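Local coordinates for SH2 domain-containing protein 3C (Homo sapiens, PDB 3T6G) that acts as an adapter in integrin-mediated adhesion and migration signalling, its Cdc25-homology domain held in a closed conformation that cannot perform canonical exchange and is required for binding BCAR1, at residues A[101-112]-A[296-307]; A[115-124]-A[307-315]. The protein carries 2 engineered substitutions. All coordinates share one frame; numbering follows the deposited sequence.

Contact 1 (A[101-112]-A[296-307]); sequences ERFHTMSIMLAV and QARRYEKFDKVL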
loop_
_atom_site.group_PDB
_atom_site.type_symbol
_atom_site.label_atom_id
_atom_site.label_comp_id
_atom_site.label_asym_id
_atom_site.label_seq_id
_atom_site.Cartn_x
_atom_site.Cartn_y
_atom_site.Cartn_z
ATOM N N GLU A 101 -1.495 6.661 -5.368
ATOM C CA GLU A 101 -1.171 7.487 -6.529
ATOM C C GLU A 101 0.299 7.311 -6.849
ATOM O O GLU A 101 0.682 7.174 -8.011
ATOM C CB GLU A 101 -1.450 8.968 -6.290
ATOM C CG GLU A 101 -1.075 9.858 -7.485
ATOM C CD GLU A 101 -2.113 9.832 -8.605
ATOM O OE1 GLU A 101 -3.314 9.736 -8.286
ATOM O OE2 GLU A 101 -1.742 9.911 -9.799
ATOM N N ARG A 102 1.115 7.288 -5.803
ATOM C CA ARG A 102 2.550 7.223 -5.998
ATOM C C ARG A 102 2.898 5.947 -6.738
ATOM O O ARG A 102 3.557 5.980 -7.782
ATOM C CB ARG A 102 3.320 7.287 -4.672
ATOM C CG ARG A 102 4.822 7.572 -4.879
ATOM C CD ARG A 102 5.616 7.683 -3.577
ATOM N NE ARG A 102 7.040 7.465 -3.802
ATOM C CZ ARG A 102 7.821 8.278 -4.518
ATOM N NH1 ARG A 102 7.331 9.380 -5.088
ATOM N NH2 ARG A 102 9.102 7.997 -4.665
ATOM N N PHE A 103 2.457 4.832 -6.166
ATOM C CA PHE A 103 2.655 3.500 -6.716
ATOM C C PHE A 103 2.274 3.399 -8.207
ATOM O O PHE A 103 3.143 3.162 -9.066
ATOM C CB PHE A 103 1.849 2.503 -5.893
ATOM C CG PHE A 103 2.150 1.062 -6.195
ATOM C CD1 PHE A 103 3.165 0.393 -5.521
ATOM C CD2 PHE A 103 1.395 0.362 -7.121
ATOM C CE1 PHE A 103 3.429 -0.938 -5.776
ATOM C CE2 PHE A 103 1.655 -0.982 -7.378
ATOM C CZ PHE A 103 2.670 -1.631 -6.702
ATOM N N HIS A 104 1.000 3.586 -8.538
ATOM C CA HIS A 104 0.660 3.407 -9.935
ATOM C C HIS A 104 1.307 4.429 -10.860
ATOM O O HIS A 104 1.685 4.106 -11.984
ATOM C CB HIS A 104 -0.842 3.303 -10.211
ATOM C CG HIS A 104 -1.140 2.733 -11.570
ATOM N ND1 HIS A 104 -0.560 1.564 -12.027
ATOM C CD2 HIS A 104 -1.905 3.194 -12.591
ATOM C CE1 HIS A 104 -0.976 1.318 -13.256
ATOM N NE2 HIS A 104 -1.795 2.288 -13.621
ATOM N N THR A 105 1.420 5.664 -10.396
ATOM C CA THR A 105 1.995 6.712 -11.219
ATOM C C THR A 105 3.489 6.478 -11.529
ATOM O O THR A 105 3.955 6.745 -12.632
ATOM C CB THR A 105 1.727 8.058 -10.608
ATOM O OG1 THR A 105 0.346 8.339 -10.803
ATOM C CG2 THR A 105 2.553 9.165 -11.281
ATOM N N MET A 106 4.208 5.946 -10.553
ATOM C CA MET A 106 5.575 5.503 -10.735
ATOM C C MET A 106 5.657 4.435 -11.842
ATOM O O MET A 106 6.429 4.588 -12.792
ATOM C CB MET A 106 6.081 4.952 -9.401
ATOM C CG MET A 106 7.450 4.285 -9.409
ATOM S SD MET A 106 8.795 5.469 -9.525
ATOM C CE MET A 106 8.265 6.848 -8.502
ATOM N N SER A 107 4.869 3.365 -11.718
ATOM C CA SER A 107 4.827 2.283 -12.724
ATOM C C SER A 107 4.615 2.833 -14.131
ATOM O O SER A 107 5.294 2.440 -15.082
ATOM C CB SER A 107 3.730 1.284 -12.394
ATOM O OG SER A 107 4.030 0.611 -11.187
ATOM N N ILE A 108 3.710 3.793 -14.249
ATOM C CA ILE A 108 3.527 4.474 -15.514
ATOM C C ILE A 108 4.840 5.145 -15.991
ATOM O O ILE A 108 5.248 4.994 -17.144
ATOM C CB ILE A 108 2.416 5.516 -15.392
ATOM C CG1 ILE A 108 1.098 4.833 -15.004
ATOM C CG2 ILE A 108 2.261 6.277 -16.688
ATOM C CD1 ILE A 108 -0.136 5.722 -15.191
ATOM N N MET A 109 5.492 5.879 -15.090
ATOM C CA MET A 109 6.713 6.619 -15.401
ATOM C C MET A 109 7.734 5.661 -15.990
ATOM O O MET A 109 8.221 5.867 -17.092
ATOM C CB MET A 109 7.285 7.254 -14.118
ATOM C CG MET A 109 8.670 7.904 -14.271
ATOM S SD MET A 109 8.442 9.444 -15.151
ATOM C CE MET A 109 9.921 10.333 -14.671
ATOM N N LEU A 110 8.054 4.614 -15.234
ATOM C CA LEU A 110 8.963 3.580 -15.693
ATOM C C LEU A 110 8.520 2.961 -17.041
ATOM O O LEU A 110 9.346 2.741 -17.919
ATOM C CB LEU A 110 9.157 2.509 -14.602
ATOM C CG LEU A 110 9.773 3.162 -13.360
ATOM C CD1 LEU A 110 10.066 2.188 -12.231
ATOM C CD2 LEU A 110 11.042 3.867 -13.783
ATOM N N ALA A 111 7.226 2.698 -17.212
ATOM C CA ALA A 111 6.756 2.094 -18.458
ATOM C C ALA A 111 6.953 3.035 -19.646
ATOM O O ALA A 111 7.289 2.597 -20.745
ATOM C CB ALA A 111 5.303 1.680 -18.344
ATOM N N VAL A 112 6.744 4.326 -19.414
ATOM C CA VAL A 112 6.863 5.327 -20.464
ATOM C C VAL A 112 8.326 5.516 -20.928
ATOM O O VAL A 112 8.603 5.860 -22.088
ATOM C CB VAL A 112 6.297 6.673 -19.980
ATOM C CG1 VAL A 112 6.609 7.793 -20.974
ATOM C CG2 VAL A 112 4.793 6.552 -19.730
ATOM N N GLN A 296 -8.009 10.769 -10.663
ATOM C CA GLN A 296 -7.085 9.676 -10.881
ATOM C C GLN A 296 -7.647 8.650 -11.862
ATOM O O GLN A 296 -6.916 8.139 -12.716
ATOM C CB GLN A 296 -6.771 8.986 -9.566
ATOM C CG GLN A 296 -5.869 7.805 -9.741
ATOM C CD GLN A 296 -5.691 7.045 -8.457
ATOM O OE1 GLN A 296 -6.355 6.021 -8.226
ATOM N NE2 GLN A 296 -4.792 7.536 -7.603
ATOM N N ALA A 297 -8.936 8.337 -11.734
ATOM C CA ALA A 297 -9.570 7.373 -12.638
ATOM C C ALA A 297 -9.393 7.807 -14.084
ATOM O O ALA A 297 -8.986 7.020 -14.926
ATOM C CB ALA A 297 -11.059 7.193 -12.321
ATOM N N ARG A 298 -9.705 9.065 -14.357
ATOM C CA ARG A 298 -9.598 9.625 -15.700
ATOM C C ARG A 298 -8.139 9.701 -16.153
ATOM O O ARG A 298 -7.814 9.310 -17.273
ATOM C CB ARG A 298 -10.245 11.013 -15.729
ATOM C CG ARG A 298 -10.714 11.494 -17.092
ATOM C CD ARG A 298 -11.907 12.437 -16.928
ATOM N NE ARG A 298 -12.161 13.260 -18.110
ATOM C CZ ARG A 298 -13.139 14.159 -18.192
ATOM N NH1 ARG A 298 -13.961 14.343 -17.164
ATOM N NH2 ARG A 298 -13.302 14.869 -19.301
ATOM N N ARG A 299 -7.255 10.197 -15.291
ATOM C CA ARG A 299 -5.841 10.274 -15.641
ATOM C C ARG A 299 -5.332 8.883 -16.014
ATOM O O ARG A 299 -4.586 8.722 -16.985
ATOM C CB ARG A 299 -5.005 10.889 -14.502
ATOM C CG ARG A 299 -5.149 12.414 -14.373
ATOM C CD ARG A 299 -4.247 13.035 -13.310
ATOM N NE ARG A 299 -4.554 12.609 -11.941
ATOM C CZ ARG A 299 -3.867 11.675 -11.286
ATOM N NH1 ARG A 299 -4.192 11.338 -10.050
ATOM N NH2 ARG A 299 -2.843 11.069 -11.870
ATOM N N TYR A 300 -5.758 7.880 -15.251
ATOM C CA TYR A 300 -5.266 6.522 -15.434
ATOM C C TYR A 300 -5.909 5.852 -16.638
ATOM O O TYR A 300 -5.227 5.166 -17.399
ATOM C CB TYR A 300 -5.456 5.680 -14.167
ATOM C CG TYR A 300 -4.465 5.986 -13.056
ATOM C CD1 TYR A 300 -3.517 7.003 -13.186
ATOM C CD2 TYR A 300 -4.466 5.249 -11.882
ATOM C CE1 TYR A 300 -2.599 7.270 -12.162
ATOM C CE2 TYR A 300 -3.559 5.506 -10.856
ATOM C CZ TYR A 300 -2.624 6.513 -10.998
ATOM O OH TYR A 300 -1.731 6.763 -9.966
ATOM N N GLU A 301 -7.212 6.056 -16.813
ATOM C CA GLU A 301 -7.919 5.557 -17.986
ATOM C C GLU A 301 -7.222 6.047 -19.245
ATOM O O GLU A 301 -6.924 5.268 -20.141
ATOM C CB GLU A 301 -9.366 6.060 -18.016
ATOM C CG GLU A 301 -10.244 5.617 -16.856
ATOM C CD GLU A 301 -11.548 6.416 -16.760
ATOM O OE1 GLU A 301 -11.511 7.659 -16.932
ATOM O OE2 GLU A 301 -12.611 5.801 -16.514
ATOM N N LYS A 302 -6.966 7.348 -19.317
ATOM C CA LYS A 302 -6.443 7.932 -20.546
ATOM C C LYS A 302 -5.026 7.461 -20.844
ATOM O O LYS A 302 -4.633 7.342 -22.002
ATOM C CB LYS A 302 -6.515 9.463 -20.509
ATOM C CG LYS A 302 -7.891 10.023 -20.113
ATOM C CD LYS A 302 -9.017 9.557 -21.056
ATOM C CE LYS A 302 -10.395 10.141 -20.684
ATOM N NZ LYS A 302 -10.997 9.548 -19.446
ATOM N N PHE A 303 -4.253 7.177 -19.806
ATOM C CA PHE A 303 -2.883 6.761 -20.047
ATOM C C PHE A 303 -2.795 5.307 -20.455
ATOM O O PHE A 303 -1.860 4.903 -21.147
ATOM C CB PHE A 303 -1.979 7.040 -18.847
ATOM C CG PHE A 303 -0.720 7.762 -19.222
ATOM C CD1 PHE A 303 -0.679 9.154 -19.229
ATOM C CD2 PHE A 303 0.413 7.056 -19.599
ATOM C CE1 PHE A 303 0.476 9.832 -19.594
ATOM C CE2 PHE A 303 1.568 7.727 -19.973
ATOM C CZ PHE A 303 1.599 9.116 -19.972
ATOM N N ASP A 304 -3.767 4.513 -20.026
ATOM C CA ASP A 304 -3.728 3.097 -20.332
ATOM C C ASP A 304 -3.821 2.968 -21.831
ATOM O O ASP A 304 -3.212 2.086 -22.428
ATOM C CB ASP A 304 -4.877 2.360 -19.670
ATOM C CG ASP A 304 -4.867 0.889 -19.980
ATOM O OD1 ASP A 304 -4.074 0.163 -19.341
ATOM O OD2 ASP A 304 -5.647 0.463 -20.863
ATOM N N LYS A 305 -4.569 3.878 -22.442
ATOM C CA LYS A 305 -4.688 3.891 -23.891
ATOM C C LYS A 305 -3.398 4.425 -24.548
ATOM O O LYS A 305 -2.975 3.934 -25.610
ATOM C CB LYS A 305 -5.931 4.690 -24.323
ATOM C CG LYS A 305 -5.640 6.077 -24.904
ATOM C CD LYS A 305 -5.027 5.988 -26.314
ATOM C CE LYS A 305 -4.746 7.363 -26.921
ATOM N NZ LYS A 305 -4.204 7.250 -28.303
ATOM N N VAL A 306 -2.771 5.416 -23.912
ATOM C CA VAL A 306 -1.580 6.042 -24.477
ATOM C C VAL A 306 -0.437 5.057 -24.546
ATOM O O VAL A 306 0.294 5.008 -25.529
ATOM C CB VAL A 306 -1.133 7.241 -23.668
ATOM C CG1 VAL A 306 0.277 7.631 -24.055
ATOM C CG2 VAL A 306 -2.081 8.389 -23.915
ATOM N N LEU A 307 -0.292 4.279 -23.484
ATOM C CA LEU A 307 0.648 3.179 -23.451
ATOM C C LEU A 307 0.408 2.198 -24.597
ATOM O O LEU A 307 1.259 2.046 -25.469
ATOM C CB LEU A 307 0.564 2.459 -22.104
ATOM C CG LEU A 307 1.067 3.283 -20.921
ATOM C CD1 LEU A 307 0.971 2.486 -19.632
ATOM C CD2 LEU A 307 2.502 3.711 -21.171
#

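Contact 2 (A[115-124]-A[307-315]); sequences LGSTGSAEER and LTALSHKLE. Engineered in segment 115-124: S117 (natural residue Cys).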
loop_
_atom_site.group_PDB
_atom_site.type_symbol
_atom_site.label_atom_id
_atom_site.label_comp_id
_atom_site.label_asym_id
_atom_site.label_seq_id
_atom_site.Cartn_x
_atom_site.Cartn_y
_atom_site.Cartn_z
ATOM N N LEU A 115 8.890 2.523 -23.226
ATOM C CA LEU A 115 8.275 2.658 -24.540
ATOM C C LEU A 115 8.803 3.892 -25.252
ATOM O O LEU A 115 8.523 4.101 -26.430
ATOM C CB LEU A 115 6.766 2.714 -24.417
ATOM C CG LEU A 115 6.202 1.497 -23.673
ATOM C CD1 LEU A 115 4.815 1.776 -23.030
ATOM C CD2 LEU A 115 6.152 0.301 -24.610
ATOM N N GLY A 116 9.563 4.713 -24.528
ATOM C CA GLY A 116 10.192 5.875 -25.123
ATOM C C GLY A 116 11.536 5.517 -25.733
ATOM O O GLY A 116 12.142 6.307 -26.467
ATOM N N SER A 117 12.004 4.313 -25.418
ATOM C CA SER A 117 13.256 3.806 -25.958
ATOM C C SER A 117 13.035 3.234 -27.371
ATOM O O SER A 117 12.942 2.016 -27.571
ATOM C CB SER A 117 13.842 2.747 -25.026
ATOM O OG SER A 117 14.923 2.067 -25.649
ATOM N N THR A 118 12.947 4.138 -28.344
ATOM C CA THR A 118 12.532 3.787 -29.691
ATOM C C THR A 118 13.689 3.409 -30.616
ATOM O O THR A 118 13.484 3.211 -31.798
ATOM C CB THR A 118 11.749 4.941 -30.350
ATOM O OG1 THR A 118 12.521 6.147 -30.264
ATOM C CG2 THR A 118 10.401 5.140 -29.663
ATOM N N GLY A 119 14.899 3.310 -30.085
ATOM C CA GLY A 119 16.046 3.039 -30.926
ATOM C C GLY A 119 15.890 1.706 -31.621
ATOM O O GLY A 119 16.006 1.604 -32.848
ATOM N N SER A 120 15.607 0.681 -30.828
ATOM C CA SER A 120 15.471 -0.665 -31.355
ATOM C C SER A 120 15.135 -1.605 -30.218
ATOM O O SER A 120 15.349 -1.277 -29.057
ATOM C CB SER A 120 16.770 -1.109 -32.033
ATOM O OG SER A 120 17.828 -1.233 -31.096
ATOM N N ALA A 121 14.606 -2.772 -30.549
ATOM C CA ALA A 121 14.284 -3.758 -29.538
ATOM C C ALA A 121 15.542 -4.046 -28.740
ATOM O O ALA A 121 15.483 -4.374 -27.559
ATOM C CB ALA A 121 13.743 -5.026 -30.184
ATOM N N GLU A 122 16.691 -3.906 -29.384
ATOM C CA GLU A 122 17.965 -4.215 -28.732
ATOM C C GLU A 122 18.377 -3.216 -27.626
ATOM O O GLU A 122 18.840 -3.625 -26.561
ATOM C CB GLU A 122 19.050 -4.325 -29.784
ATOM C CG GLU A 122 20.257 -5.115 -29.360
ATOM C CD GLU A 122 21.213 -5.334 -30.524
ATOM O OE1 GLU A 122 22.104 -4.468 -30.703
ATOM O OE2 GLU A 122 21.047 -6.350 -31.256
ATOM N N GLU A 123 18.223 -1.916 -27.882
ATOM C CA GLU A 123 18.400 -0.909 -26.826
ATOM C C GLU A 123 17.359 -1.055 -25.731
ATOM O O GLU A 123 17.688 -1.021 -24.536
ATOM C CB GLU A 123 18.275 0.509 -27.380
ATOM C CG GLU A 123 19.459 0.990 -28.177
ATOM C CD GLU A 123 19.193 2.345 -28.794
ATOM O OE1 GLU A 123 18.684 3.241 -28.063
ATOM O OE2 GLU A 123 19.472 2.494 -30.013
ATOM N N ARG A 124 16.098 -1.173 -26.152
ATOM C CA ARG A 124 14.996 -1.407 -25.235
ATOM C C ARG A 124 15.243 -2.597 -24.307
ATOM O O ARG A 124 15.008 -2.493 -23.103
ATOM C CB ARG A 124 13.719 -1.629 -26.007
ATOM C CG ARG A 124 12.884 -0.401 -26.160
ATOM C CD ARG A 124 11.434 -0.812 -26.137
ATOM N NE ARG A 124 11.201 -1.860 -27.111
ATOM C CZ ARG A 124 11.287 -1.667 -28.423
ATOM N NH1 ARG A 124 11.596 -0.463 -28.889
ATOM N NH2 ARG A 124 11.051 -2.671 -29.264
ATOM N N LEU A 307 -0.292 4.279 -23.484
ATOM C CA LEU A 307 0.648 3.179 -23.451
ATOM C C LEU A 307 0.408 2.198 -24.597
ATOM O O LEU A 307 1.259 2.046 -25.469
ATOM C CB LEU A 307 0.564 2.459 -22.104
ATOM C CG LEU A 307 1.067 3.283 -20.921
ATOM C CD1 LEU A 307 0.971 2.486 -19.632
ATOM C CD2 LEU A 307 2.502 3.711 -21.171
ATOM N N THR A 308 -0.750 1.540 -24.606
ATOM C CA THR A 308 -0.993 0.483 -25.583
ATOM C C THR A 308 -0.742 0.955 -27.003
ATOM O O THR A 308 -0.352 0.158 -27.847
ATOM C CB THR A 308 -2.410 -0.082 -25.503
ATOM O OG1 THR A 308 -3.344 0.985 -25.648
ATOM C CG2 THR A 308 -2.637 -0.771 -24.175
ATOM N N ALA A 309 -0.949 2.248 -27.265
ATOM C CA ALA A 309 -0.664 2.805 -28.596
ATOM C C ALA A 309 0.833 2.883 -28.885
ATOM O O ALA A 309 1.295 2.478 -29.954
ATOM C CB ALA A 309 -1.295 4.180 -28.767
ATOM N N LEU A 310 1.588 3.432 -27.946
ATOM C CA LEU A 310 3.031 3.450 -28.084
ATOM C C LEU A 310 3.513 2.031 -28.319
ATOM O O LEU A 310 4.306 1.769 -29.221
ATOM C CB LEU A 310 3.680 4.013 -26.823
ATOM C CG LEU A 310 3.240 5.440 -26.528
ATOM C CD1 LEU A 310 4.059 6.072 -25.388
ATOM C CD2 LEU A 310 3.349 6.241 -27.816
ATOM N N SER A 311 3.019 1.119 -27.495
ATOM C CA SER A 311 3.440 -0.266 -27.530
ATOM C C SER A 311 3.212 -0.880 -28.905
ATOM O O SER A 311 3.982 -1.728 -29.359
ATOM C CB SER A 311 2.688 -1.060 -26.463
ATOM O OG SER A 311 3.138 -2.401 -26.427
ATOM N N HIS A 312 2.148 -0.445 -29.572
ATOM C CA HIS A 312 1.789 -1.020 -30.858
ATOM C C HIS A 312 2.576 -0.405 -31.991
ATOM O O HIS A 312 2.855 -1.081 -32.977
ATOM C CB HIS A 312 0.289 -0.890 -31.127
ATOM C CG HIS A 312 -0.503 -2.071 -30.668
ATOM N ND1 HIS A 312 -0.979 -2.193 -29.380
ATOM C CD2 HIS A 312 -0.886 -3.195 -31.320
ATOM C CE1 HIS A 312 -1.635 -3.333 -29.261
ATOM N NE2 HIS A 312 -1.590 -3.963 -30.422
ATOM N N LYS A 313 2.916 0.875 -31.847
ATOM C CA LYS A 313 3.751 1.583 -32.815
ATOM C C LYS A 313 5.136 0.989 -32.782
ATOM O O LYS A 313 5.778 0.801 -33.817
ATOM C CB LYS A 313 3.854 3.064 -32.465
ATOM C CG LYS A 313 2.592 3.862 -32.721
ATOM C CD LYS A 313 2.651 4.610 -34.055
ATOM C CE LYS A 313 1.433 5.528 -34.216
ATOM N NZ LYS A 313 1.503 6.390 -35.430
ATOM N N LEU A 314 5.599 0.705 -31.571
ATOM C CA LEU A 314 6.914 0.125 -31.382
ATOM C C LEU A 314 6.976 -1.263 -32.005
ATOM O O LEU A 314 7.710 -1.483 -32.966
ATOM C CB LEU A 314 7.247 0.061 -29.898
ATOM C CG LEU A 314 8.387 0.960 -29.446
ATOM C CD1 LEU A 314 8.429 2.251 -30.242
ATOM C CD2 LEU A 314 8.251 1.237 -27.969
ATOM N N GLU A 315 6.207 -2.196 -31.452
ATOM C CA GLU A 315 6.122 -3.549 -32.004
ATOM C C GLU A 315 4.678 -3.885 -32.378
ATOM O O GLU A 315 3.934 -4.403 -31.555
ATOM C CB GLU A 315 6.688 -4.584 -31.018
ATOM C CG GLU A 315 8.062 -4.206 -30.458
ATOM C CD GLU A 315 8.673 -5.291 -29.583
ATOM O OE1 GLU A 315 8.246 -6.458 -29.701
ATOM O OE2 GLU A 315 9.583 -4.972 -28.779
#

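Contact 1 (A[101-112]-A[296-307])
E101 and R299 form the polar end of the packing between helices 93-115 and 296-314, whose segments run nearly parallel, their axes 20° apart. The guanidinium meets the carboxylate end-on, R299 NH1 donating to E101 OE1 and R299 NH2 to E101 OE2 (2.6 Å). A bend of the glutamate chain at chi2 (79°) carries its carboxylate to the second helix. E101 OE1 accepts a second, nearly straight bond from Q296 NE2 (2.7 Å), the two donors arriving from opposite faces of the carboxylate plane. W287 makes a cation-pi contact with R299.

Y300 is a knob among E101, H104, T105 and I108. Y300 OH donates to T105 OG1 (2.7 Å), which lies at the edge of the tyrosine ring. The H104 ring presents its CD2 edge to one face of the tyrosine in a T-shaped pair, centroids 4.7 Å apart, while Q296 CG lies over the opposite face.

Apolar contacts follow toward the C-terminal ends. I108 CG2 reaches F303 CD2 at 3.5 Å, V112 CG2 comes to the edge of the same ring, and L307 CD2 packs on V112 CG2 (3.9 Å). The buried E101 carboxylate thus takes three donor bonds, its charge probably balanced by R299.

Contact 2 (A[115-124]-A[307-315])
L115 inserts as a knob into a hole formed by L307, L310, S311 and L314, a knobs-into-holes contact that joins the region around L115 and the turn leading into helix 121-140 to the C-terminal part of helix 296-314 in the Ras-GEF domain. Its two branches divide the work: L115 CD1 reaches L307 CD2 at 3.5 Å, whereas L115 CD2 lies against S311 CA (4.0 Å) and L314 CD2. This is the tightly packed part, and I160 of helix 158-161 also touches L115.

Toward solvent the contact thins. T118 is exposed and offers one methyl, CG2, to L314 CD1 at 3.5 Å.

R124 completes the contact, its chain bent at chi2 and chi3 so that the guanidinium lies with one face over L314 CG. NH2 forms a salt bridge with E315 OE2, while T166 OG1 bonds to both R124 NE and E315 OE2. Replacing the arginine with an alanine would probably leave the E315 carboxylate without its cationic mate and uncover L314. The hydrogen bond within this salt bridge is bent, with an N-H...O angle of 149°: R124 NH2 stands 2.8 Å from E315 OE2, on the anti side and 20° out of the carboxylate plane.

Contacts 1 and 2 are successive stretches of one interface, their centres about 17 Å apart. Helix 296-314 serves both, and L307 belongs to both contacts. On the facing side the chain runs from helix 93-115 through a turn into helix 121-140, and the four segments alternate between the contacts along the sequence. Contact 1 lies deeper, its centre about 11 Å from the chain centre against about 21 Å for contact 2, and each has its own arginine-glutamate bridge, with the arginine on opposite partners. Together they attach the C-terminal helix to the all-helical Ras-GEF domain, whose closed form is required for BCAR1 interaction.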